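Local structure of esterase (Rhizomucor miehei, 4WY5) at residues P49-V57 with L67-E76; K101-A110 with Y304-V312. The protein probably hydrolyses carboxylic ester bonds as a carboxylesterase of the alpha/beta hydrolase fold. All blocks are in the same frame, centred on the assembly; numbering follows the deposited sequence.

Interaction 1 (P49-V57 with L67-E76)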
loop_
_atom_site.group_PDB
_atom_site.type_symbol
_atom_site.label_atom_id
_atom_site.label_comp_id
_atom_site.label_asym_id
_atom_site.label_seq_id
_atom_site.Cartn_x
_atom_site.Cartn_y
_atom_site.Cartn_z
ATOM N N PRO A 49 17.200 -13.362 -9.262
ATOM C CA PRO A 49 17.940 -13.974 -8.143
ATOM C C PRO A 49 18.057 -15.492 -8.272
ATOM O O PRO A 49 17.141 -16.146 -8.788
ATOM C CB PRO A 49 17.098 -13.591 -6.918
ATOM C CG PRO A 49 15.699 -13.450 -7.461
ATOM C CD PRO A 49 15.854 -12.915 -8.869
ATOM N N GLU A 50 19.158 -16.055 -7.783
ATOM C CA GLU A 50 19.376 -17.492 -7.939
ATOM C C GLU A 50 18.328 -18.255 -7.123
ATOM O O GLU A 50 17.850 -17.777 -6.093
ATOM C CB GLU A 50 20.817 -17.902 -7.560
ATOM C CG GLU A 50 21.212 -17.739 -6.079
ATOM C CD GLU A 50 22.455 -18.577 -5.645
ATOM O OE1 GLU A 50 22.754 -19.632 -6.256
ATOM O OE2 GLU A 50 23.128 -18.182 -4.663
ATOM N N VAL A 51 17.931 -19.418 -7.623
ATOM C CA VAL A 51 16.854 -20.198 -7.014
ATOM C C VAL A 51 17.076 -21.707 -7.270
ATOM O O VAL A 51 17.821 -22.081 -8.188
ATOM C CB VAL A 51 15.450 -19.785 -7.593
ATOM C CG1 VAL A 51 14.398 -20.611 -7.010
ATOM C CG2 VAL A 51 15.093 -18.317 -7.313
ATOM N N ILE A 52 16.447 -22.564 -6.459
ATOM C CA ILE A 52 16.400 -23.999 -6.729
ATOM C C ILE A 52 15.005 -24.412 -7.212
ATOM O O ILE A 52 14.043 -24.368 -6.452
ATOM C CB ILE A 52 16.769 -24.829 -5.483
ATOM C CG1 ILE A 52 18.160 -24.458 -4.991
ATOM C CG2 ILE A 52 16.739 -26.320 -5.805
ATOM C CD1 ILE A 52 18.348 -24.794 -3.572
ATOM N N GLU A 53 14.909 -24.819 -8.475
ATOM C CA GLU A 53 13.627 -25.091 -9.144
ATOM C C GLU A 53 13.452 -26.589 -9.471
ATOM O O GLU A 53 14.420 -27.284 -9.760
ATOM C CB GLU A 53 13.522 -24.245 -10.431
ATOM C CG GLU A 53 12.359 -24.610 -11.354
ATOM C CD GLU A 53 12.279 -23.745 -12.612
ATOM O OE1 GLU A 53 12.009 -24.308 -13.703
ATOM O OE2 GLU A 53 12.477 -22.508 -12.519
ATOM N N GLU A 54 12.219 -27.088 -9.400
ATOM C CA GLU A 54 11.942 -28.507 -9.646
ATOM C C GLU A 54 10.523 -28.734 -10.176
ATOM O O GLU A 54 9.583 -28.183 -9.622
ATOM C CB GLU A 54 12.156 -29.297 -8.351
ATOM C CG GLU A 54 11.693 -30.731 -8.394
ATOM C CD GLU A 54 11.902 -31.447 -7.073
ATOM O OE1 GLU A 54 12.091 -30.775 -6.029
ATOM O OE2 GLU A 54 11.860 -32.692 -7.078
ATOM N N ASP A 55 10.370 -29.534 -11.236
ATOM C CA ASP A 55 9.043 -29.836 -11.804
ATOM C C ASP A 55 8.557 -31.259 -11.449
ATOM O O ASP A 55 9.338 -32.205 -11.461
ATOM C CB ASP A 55 9.046 -29.652 -13.333
ATOM C CG ASP A 55 9.052 -28.173 -13.757
ATOM O OD1 ASP A 55 8.888 -27.297 -12.885
ATOM O OD2 ASP A 55 9.202 -27.879 -14.967
ATOM N N LYS A 56 7.262 -31.395 -11.150
ATOM C CA LYS A 56 6.664 -32.663 -10.716
ATOM C C LYS A 56 5.272 -32.882 -11.340
ATOM O O LYS A 56 4.532 -31.922 -11.597
ATOM C CB LYS A 56 6.561 -32.709 -9.187
ATOM C CG LYS A 56 7.897 -32.742 -8.446
ATOM C CD LYS A 56 7.713 -32.907 -6.937
ATOM C CE LYS A 56 7.311 -34.321 -6.557
ATOM N NZ LYS A 56 8.387 -35.297 -6.878
ATOM N N VAL A 57 4.928 -34.148 -11.574
ATOM C CA VAL A 57 3.653 -34.537 -12.171
ATOM C C VAL A 57 2.940 -35.535 -11.259
ATOM O O VAL A 57 3.470 -36.609 -10.988
ATOM C CB VAL A 57 3.868 -35.165 -13.566
ATOM C CG1 VAL A 57 2.548 -35.670 -14.166
ATOM C CG2 VAL A 57 4.555 -34.169 -14.491
ATOM N N LEU A 67 3.099 -29.347 -11.538
ATOM C CA LEU A 67 3.502 -28.337 -10.560
ATOM C C LEU A 67 4.962 -27.913 -10.740
ATOM O O LEU A 67 5.791 -28.684 -11.224
ATOM C CB LEU A 67 3.310 -28.858 -9.128
ATOM C CG LEU A 67 1.955 -29.426 -8.712
ATOM C CD1 LEU A 67 1.994 -29.900 -7.279
ATOM C CD2 LEU A 67 0.855 -28.417 -8.910
ATOM N N THR A 68 5.269 -26.677 -10.367
ATOM C CA THR A 68 6.656 -26.245 -10.287
ATOM C C THR A 68 6.917 -25.787 -8.856
ATOM O O THR A 68 6.141 -25.014 -8.292
ATOM C CB THR A 68 6.973 -25.122 -11.314
ATOM O OG1 THR A 68 6.855 -25.651 -12.642
ATOM C CG2 THR A 68 8.389 -24.591 -11.138
ATOM N N ILE A 69 7.987 -26.307 -8.260
ATOM C CA ILE A 69 8.314 -26.026 -6.869
ATOM C C ILE A 69 9.593 -25.201 -6.798
ATOM O O ILE A 69 10.633 -25.614 -7.289
ATOM C CB ILE A 69 8.475 -27.328 -6.050
ATOM C CG1 ILE A 69 7.129 -28.054 -5.936
ATOM C CG2 ILE A 69 8.952 -27.010 -4.639
ATOM C CD1 ILE A 69 7.029 -29.293 -6.752
ATOM N N VAL A 70 9.517 -24.044 -6.153
ATOM C CA VAL A 70 10.588 -23.054 -6.212
ATOM C C VAL A 70 11.003 -22.712 -4.781
ATOM O O VAL A 70 10.136 -22.507 -3.933
ATOM C CB VAL A 70 10.096 -21.789 -6.977
ATOM C CG1 VAL A 70 11.213 -20.879 -7.306
ATOM C CG2 VAL A 70 9.401 -22.175 -8.279
ATOM N N ARG A 71 12.312 -22.654 -4.511
ATOM C CA ARG A 71 12.843 -22.527 -3.140
ATOM C C ARG A 71 14.148 -21.694 -3.125
ATOM O O ARG A 71 14.884 -21.691 -4.109
ATOM C CB ARG A 71 13.081 -23.940 -2.543
ATOM C CG ARG A 71 13.623 -23.957 -1.100
ATOM C CD ARG A 71 14.081 -25.324 -0.554
ATOM N NE ARG A 71 12.947 -26.189 -0.228
ATOM C CZ ARG A 71 12.463 -26.394 0.999
ATOM N NH1 ARG A 71 12.996 -25.802 2.056
ATOM N NH2 ARG A 71 11.430 -27.205 1.163
ATOM N N PRO A 72 14.445 -20.980 -2.019
ATOM C CA PRO A 72 15.716 -20.235 -2.055
ATOM C C PRO A 72 16.935 -21.137 -1.786
ATOM O O PRO A 72 16.781 -22.189 -1.145
ATOM C CB PRO A 72 15.554 -19.188 -0.936
ATOM C CG PRO A 72 14.101 -19.276 -0.490
ATOM C CD PRO A 72 13.662 -20.662 -0.808
ATOM N N PRO A 73 18.125 -20.734 -2.276
ATOM C CA PRO A 73 19.385 -21.485 -2.075
ATOM C C PRO A 73 19.818 -21.552 -0.617
ATOM O O PRO A 73 19.738 -20.542 0.094
ATOM C CB PRO A 73 20.437 -20.701 -2.888
ATOM C CG PRO A 73 19.762 -19.458 -3.388
ATOM C CD PRO A 73 18.279 -19.554 -3.151
ATOM N N GLY A 74 20.262 -22.731 -0.182
ATOM C CA GLY A 74 20.750 -22.918 1.175
ATOM C C GLY A 74 19.647 -23.158 2.199
ATOM O O GLY A 74 19.894 -23.075 3.406
ATOM N N THR A 75 18.435 -23.456 1.726
ATOM C CA THR A 75 17.289 -23.680 2.610
ATOM C C THR A 75 16.670 -25.066 2.446
ATOM O O THR A 75 15.596 -25.348 3.017
ATOM C CB THR A 75 16.156 -22.642 2.371
ATOM O OG1 THR A 75 15.550 -22.872 1.083
ATOM C CG2 THR A 75 16.699 -21.209 2.459
ATOM N N GLU A 76 17.331 -25.922 1.665
ATOM C CA GLU A 76 16.792 -27.245 1.337
ATOM C C GLU A 76 16.486 -28.074 2.589
ATOM O O GLU A 76 15.476 -28.780 2.621
ATOM C CB GLU A 76 17.769 -28.023 0.439
ATOM C CG GLU A 76 18.100 -27.381 -0.920
ATOM C CD GLU A 76 19.358 -26.512 -0.876
ATOM O OE1 GLU A 76 19.551 -25.773 0.124
ATOM O OE2 GLU A 76 20.172 -26.588 -1.829
HETATM O O HOH W 1 12.742 -26.283 -5.359
#
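Asp-55 lies alongside Thr-68, both side chains pointing the same way from a non-hydrogen-bonded pair of the antiparallel hairpin formed by strands 52-60 and 63-71. The hydroxyl OG1 of Thr-68 donates to Asp-55 OD1 at 2.6 Å, meeting the oxygen from above the carboxylate plane, 46° out of it. In Thr-68, chi1 of -66° sets OG1 beside the backbone N and turns CG2 toward Glu-53, diagonally across the hairpin, whose CG it meets at 4.0 Å. On the other face, Lys-56 crosses Ile-69, and its CD rests 3.7 Å from Ile-69 CD1. Paired backbone hydrogen bonds join Ile-52 to Arg-71, Glu-54 to Ile-69 and Lys-56 to Leu-67; in the middle one, Ile-69 N reaches Glu-54 O at 2.8 Å. A water donates to both Ile-52 O and Ile-69 O, bridging the strands. Beyond the paired strands, Glu-50 lays its CG against Pro-73 CG at 3.5 Å, just where the type II turn from Pro-72 to Thr-75 begins. Lys-96 pairs with Glu-53 OE1 and Asp-55 OD2, and Arg-104 with Glu-53 OE2, which would offset the negative charge of that face and probably favour a charged carboxylate on Asp-55 as it accepts the threonine hydrogen bond.

Interaction 2 (K101-A110 with Y304-V312). With SO4 (sulfate ion), chain D.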
loop_
_atom_site.group_PDB
_atom_site.type_symbol
_atom_site.label_atom_id
_atom_site.label_comp_id
_atom_site.label_asym_id
_atom_site.label_seq_id
_atom_site.Cartn_x
_atom_site.Cartn_y
_atom_site.Cartn_z
ATOM N N LYS A 101 9.724 -13.308 -13.145
ATOM C CA LYS A 101 10.294 -12.244 -12.307
ATOM C C LYS A 101 9.540 -12.074 -10.958
ATOM O O LYS A 101 10.178 -12.135 -9.897
ATOM C CB LYS A 101 10.362 -10.921 -13.101
ATOM C CG LYS A 101 10.806 -9.704 -12.301
ATOM C CD LYS A 101 12.261 -9.818 -11.873
ATOM C CE LYS A 101 12.777 -8.521 -11.210
ATOM N NZ LYS A 101 14.136 -8.723 -10.607
ATOM N N PRO A 102 8.197 -11.891 -10.967
ATOM C CA PRO A 102 7.556 -11.799 -9.636
ATOM C C PRO A 102 7.614 -13.086 -8.787
ATOM O O PRO A 102 7.681 -12.975 -7.556
ATOM C CB PRO A 102 6.096 -11.458 -9.956
ATOM C CG PRO A 102 5.896 -11.901 -11.381
ATOM C CD PRO A 102 7.232 -11.678 -12.057
ATOM N N VAL A 103 7.616 -14.264 -9.410
ATOM C CA VAL A 103 7.684 -15.520 -8.660
ATOM C C VAL A 103 9.033 -15.685 -7.945
ATOM O O VAL A 103 9.096 -16.022 -6.751
ATOM C CB VAL A 103 7.452 -16.739 -9.577
ATOM C CG1 VAL A 103 7.850 -18.031 -8.880
ATOM C CG2 VAL A 103 6.006 -16.788 -10.021
ATOM N N ARG A 104 10.112 -15.432 -8.669
ATOM C CA ARG A 104 11.436 -15.566 -8.084
ATOM C C ARG A 104 11.722 -14.480 -7.035
ATOM O O ARG A 104 12.347 -14.772 -6.009
ATOM C CB ARG A 104 12.498 -15.586 -9.198
ATOM C CG ARG A 104 12.518 -16.953 -9.910
ATOM C CD ARG A 104 13.680 -17.199 -10.883
ATOM N NE ARG A 104 13.475 -18.480 -11.569
ATOM C CZ ARG A 104 14.357 -19.083 -12.362
ATOM N NH1 ARG A 104 15.545 -18.541 -12.586
ATOM N NH2 ARG A 104 14.043 -20.239 -12.934
ATOM N N ASP A 105 11.209 -13.266 -7.255
ATOM C CA ASP A 105 11.297 -12.172 -6.259
ATOM C C ASP A 105 10.569 -12.483 -4.925
ATOM O O ASP A 105 11.131 -12.322 -3.841
ATOM C CB ASP A 105 10.741 -10.848 -6.841
ATOM C CG ASP A 105 11.725 -10.161 -7.791
ATOM O OD1 ASP A 105 12.883 -10.634 -7.905
ATOM O OD2 ASP A 105 11.364 -9.128 -8.398
ATOM N N LEU A 106 9.305 -12.876 -5.008
ATOM C CA LEU A 106 8.536 -13.239 -3.810
ATOM C C LEU A 106 9.183 -14.393 -3.028
ATOM O O LEU A 106 9.222 -14.379 -1.792
ATOM C CB LEU A 106 7.105 -13.620 -4.202
ATOM C CG LEU A 106 6.284 -12.455 -4.785
ATOM C CD1 LEU A 106 4.952 -12.921 -5.361
ATOM C CD2 LEU A 106 6.071 -11.367 -3.731
ATOM N N THR A 107 9.683 -15.390 -3.755
ATOM C CA THR A 107 10.255 -16.586 -3.140
ATOM C C THR A 107 11.476 -16.266 -2.264
ATOM O O THR A 107 11.499 -16.639 -1.093
ATOM C CB THR A 107 10.633 -17.639 -4.217
ATOM O OG1 THR A 107 9.441 -18.106 -4.866
ATOM C CG2 THR A 107 11.378 -18.829 -3.595
ATOM N N VAL A 108 12.481 -15.572 -2.804
ATOM C CA VAL A 108 13.676 -15.306 -1.999
ATOM C C VAL A 108 13.488 -14.172 -0.960
ATOM O O VAL A 108 14.090 -14.240 0.112
ATOM C CB VAL A 108 14.925 -15.006 -2.893
ATOM C CG1 VAL A 108 14.934 -15.925 -4.104
ATOM C CG2 VAL A 108 14.979 -13.554 -3.341
ATOM N N LYS A 109 12.665 -13.151 -1.253
ATOM C CA LYS A 109 12.449 -12.036 -0.307
ATOM C C LYS A 109 11.569 -12.439 0.880
ATOM O O LYS A 109 11.776 -11.963 1.987
ATOM C CB LYS A 109 11.810 -10.822 -1.004
ATOM C CG LYS A 109 12.711 -10.132 -2.010
ATOM C CD LYS A 109 11.991 -9.005 -2.755
ATOM C CE LYS A 109 12.897 -8.401 -3.830
ATOM N NZ LYS A 109 14.127 -7.727 -3.302
ATOM N N ALA A 110 10.570 -13.289 0.652
ATOM C CA ALA A 110 9.732 -13.753 1.766
ATOM C C ALA A 110 10.340 -14.982 2.457
ATOM O O ALA A 110 9.986 -15.293 3.605
ATOM C CB ALA A 110 8.316 -14.072 1.284
ATOM N N TYR A 304 6.235 -1.108 -9.011
ATOM C CA TYR A 304 6.578 -2.543 -8.998
ATOM C C TYR A 304 7.301 -2.882 -7.687
ATOM O O TYR A 304 6.997 -3.891 -7.038
ATOM C CB TYR A 304 7.474 -2.964 -10.185
ATOM C CG TYR A 304 7.960 -4.409 -10.051
ATOM C CD1 TYR A 304 7.197 -5.473 -10.543
ATOM C CD2 TYR A 304 9.156 -4.710 -9.381
ATOM C CE1 TYR A 304 7.612 -6.792 -10.398
ATOM C CE2 TYR A 304 9.579 -6.024 -9.214
ATOM C CZ TYR A 304 8.799 -7.060 -9.728
ATOM O OH TYR A 304 9.199 -8.364 -9.586
ATOM N N ARG A 305 8.265 -2.045 -7.310
ATOM C CA ARG A 305 9.042 -2.258 -6.081
ATOM C C ARG A 305 8.156 -2.172 -4.803
ATOM O O ARG A 305 8.219 -3.034 -3.929
ATOM C CB ARG A 305 10.195 -1.237 -6.034
ATOM C CG ARG A 305 11.235 -1.435 -4.939
ATOM C CD ARG A 305 12.452 -0.485 -5.105
ATOM N NE ARG A 305 12.089 0.939 -5.166
ATOM C CZ ARG A 305 12.125 1.695 -6.271
ATOM N NH1 ARG A 305 12.531 1.181 -7.432
ATOM N NH2 ARG A 305 11.770 2.978 -6.216
ATOM N N PHE A 306 7.311 -1.150 -4.718
ATOM C CA PHE A 306 6.379 -1.001 -3.591
ATOM C C PHE A 306 5.510 -2.255 -3.448
ATOM O O PHE A 306 5.361 -2.801 -2.367
ATOM C CB PHE A 306 5.494 0.251 -3.789
ATOM C CG PHE A 306 4.277 0.306 -2.881
ATOM C CD1 PHE A 306 4.354 0.853 -1.593
ATOM C CD2 PHE A 306 3.055 -0.190 -3.314
ATOM C CE1 PHE A 306 3.227 0.900 -0.753
ATOM C CE2 PHE A 306 1.925 -0.157 -2.486
ATOM C CZ PHE A 306 2.012 0.390 -1.199
ATOM N N THR A 307 4.977 -2.748 -4.558
ATOM C CA THR A 307 3.987 -3.814 -4.478
ATOM C C THR A 307 4.640 -5.120 -4.046
ATOM O O THR A 307 4.096 -5.833 -3.193
ATOM C CB THR A 307 3.244 -3.996 -5.818
ATOM O OG1 THR A 307 2.665 -2.739 -6.209
ATOM C CG2 THR A 307 2.153 -5.041 -5.682
ATOM N N ILE A 308 5.826 -5.419 -4.580
ATOM C CA ILE A 308 6.559 -6.613 -4.123
ATOM C C ILE A 308 6.896 -6.531 -2.618
ATOM O O ILE A 308 6.536 -7.429 -1.857
ATOM C CB ILE A 308 7.862 -6.825 -4.928
ATOM C CG1 ILE A 308 7.536 -7.253 -6.367
ATOM C CG2 ILE A 308 8.727 -7.894 -4.267
ATOM C CD1 ILE A 308 6.769 -8.581 -6.456
ATOM N N ASN A 309 7.529 -5.442 -2.179
ATOM C CA ASN A 309 7.881 -5.294 -0.763
ATOM C C ASN A 309 6.676 -5.342 0.187
ATOM O O ASN A 309 6.768 -5.883 1.288
ATOM C CB ASN A 309 8.632 -3.973 -0.519
ATOM C CG ASN A 309 10.022 -3.968 -1.127
ATOM O OD1 ASN A 309 10.524 -5.004 -1.564
ATOM N ND2 ASN A 309 10.677 -2.798 -1.113
ATOM N N THR A 310 5.549 -4.781 -0.246
ATOM C CA THR A 310 4.357 -4.681 0.593
ATOM C C THR A 310 3.669 -6.053 0.770
ATOM O O THR A 310 3.202 -6.384 1.862
ATOM C CB THR A 310 3.372 -3.638 -0.005
ATOM O OG1 THR A 310 4.015 -2.353 -0.054
ATOM C CG2 THR A 310 2.107 -3.530 0.828
ATOM N N ILE A 311 3.596 -6.830 -0.312
ATOM C CA ILE A 311 3.165 -8.220 -0.235
ATOM C C ILE A 311 4.076 -9.045 0.691
ATOM O O ILE A 311 3.594 -9.783 1.562
ATOM C CB ILE A 311 3.154 -8.900 -1.636
ATOM C CG1 ILE A 311 2.097 -8.275 -2.555
ATOM C CG2 ILE A 311 2.899 -10.409 -1.516
ATOM C CD1 ILE A 311 2.124 -8.861 -3.974
ATOM N N VAL A 312 5.388 -8.893 0.535
ATOM C CA VAL A 312 6.327 -9.659 1.354
ATOM C C VAL A 312 6.115 -9.389 2.843
ATOM O O VAL A 312 6.122 -10.322 3.651
ATOM C CB VAL A 312 7.799 -9.354 0.957
ATOM C CG1 VAL A 312 8.790 -9.851 2.013
ATOM C CG2 VAL A 312 8.112 -9.978 -0.404
HETATM S S SO4 D . 16.782 -21.613 -15.470
HETATM O O1 SO4 D . 17.403 -22.461 -16.493
HETATM O O2 SO4 D . 16.681 -22.346 -14.208
HETATM O O3 SO4 D . 17.595 -20.410 -15.254
HETATM O O4 SO4 D . 15.434 -21.246 -15.910
#
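Helices 100-110 and 302-319 converge at 43° between their N-to-C directions, their local axes 10.0 Å apart at closest approach. They pack together beside the central sheet of the alpha/beta hydrolase fold, although almost two hundred residues separate them in sequence. At the wider end, Tyr-304 spans the gap: with CG anti to the backbone N (chi1 173°), its ring extends toward helix 100-110 and the hydroxyl OH donates to Asp-105 OD2 at 2.6 Å. That oxygen sits at the ring edge and receives the bond on its anti side, somewhat out of the carboxylate plane, while carboxylate and ring planes stand 62° apart. The other oxygen, OD1, forms a salt bridge with Lys-101 NZ, so the carboxylate is held from two directions; NZ also donates to Lys-47 O, and Lys-101 CG lies 3.4 Å from Tyr-304 OH. Farther along, Leu-106 inserts CD2 among three aliphatic side chains, with Ile-308 CD1 at 4.0 Å and methyls of Ile-311 and Val-312 next to it. The alkyl part of Lys-109 crosses Ile-308 at about a right angle. Asn-309 ND2 hydrogen-bonds to Asp-317 OD1 of the second subunit, placing helix 302-319 at the dimer interface too. Where the helices come closest, Val-312 turns CG1 onto the backbone of helix 100-110, 3.7 Å from Lys-109 O, and rests CG2 against Lys-109 CB at 3.8 Å.

How the interactions relate
Interactions 1 and 2 lie in series along the chain, their centres about 16 Å apart, and helix 100-110 connects them. Arg-104 NH2 forms a salt bridge with Glu-53 OE2 at 2.8 Å, and the same nitrogen makes a weak bond to a sulfate probably taken up from the crystallisation liquor. Proline contacts add to this joint: Pro-72 CG lies 3.8 Å from Thr-107 O, and Pro-49 CD lies 3.9 Å from Asp-105 OD1. The helix thus meets the hairpin of interaction 1 and helix 302-319 of interaction 2. Leu-106 lies near, without touching, the putative nucleophile elbow around Ser-161, which brings one side chain of interaction 2 near the probable catalytic region.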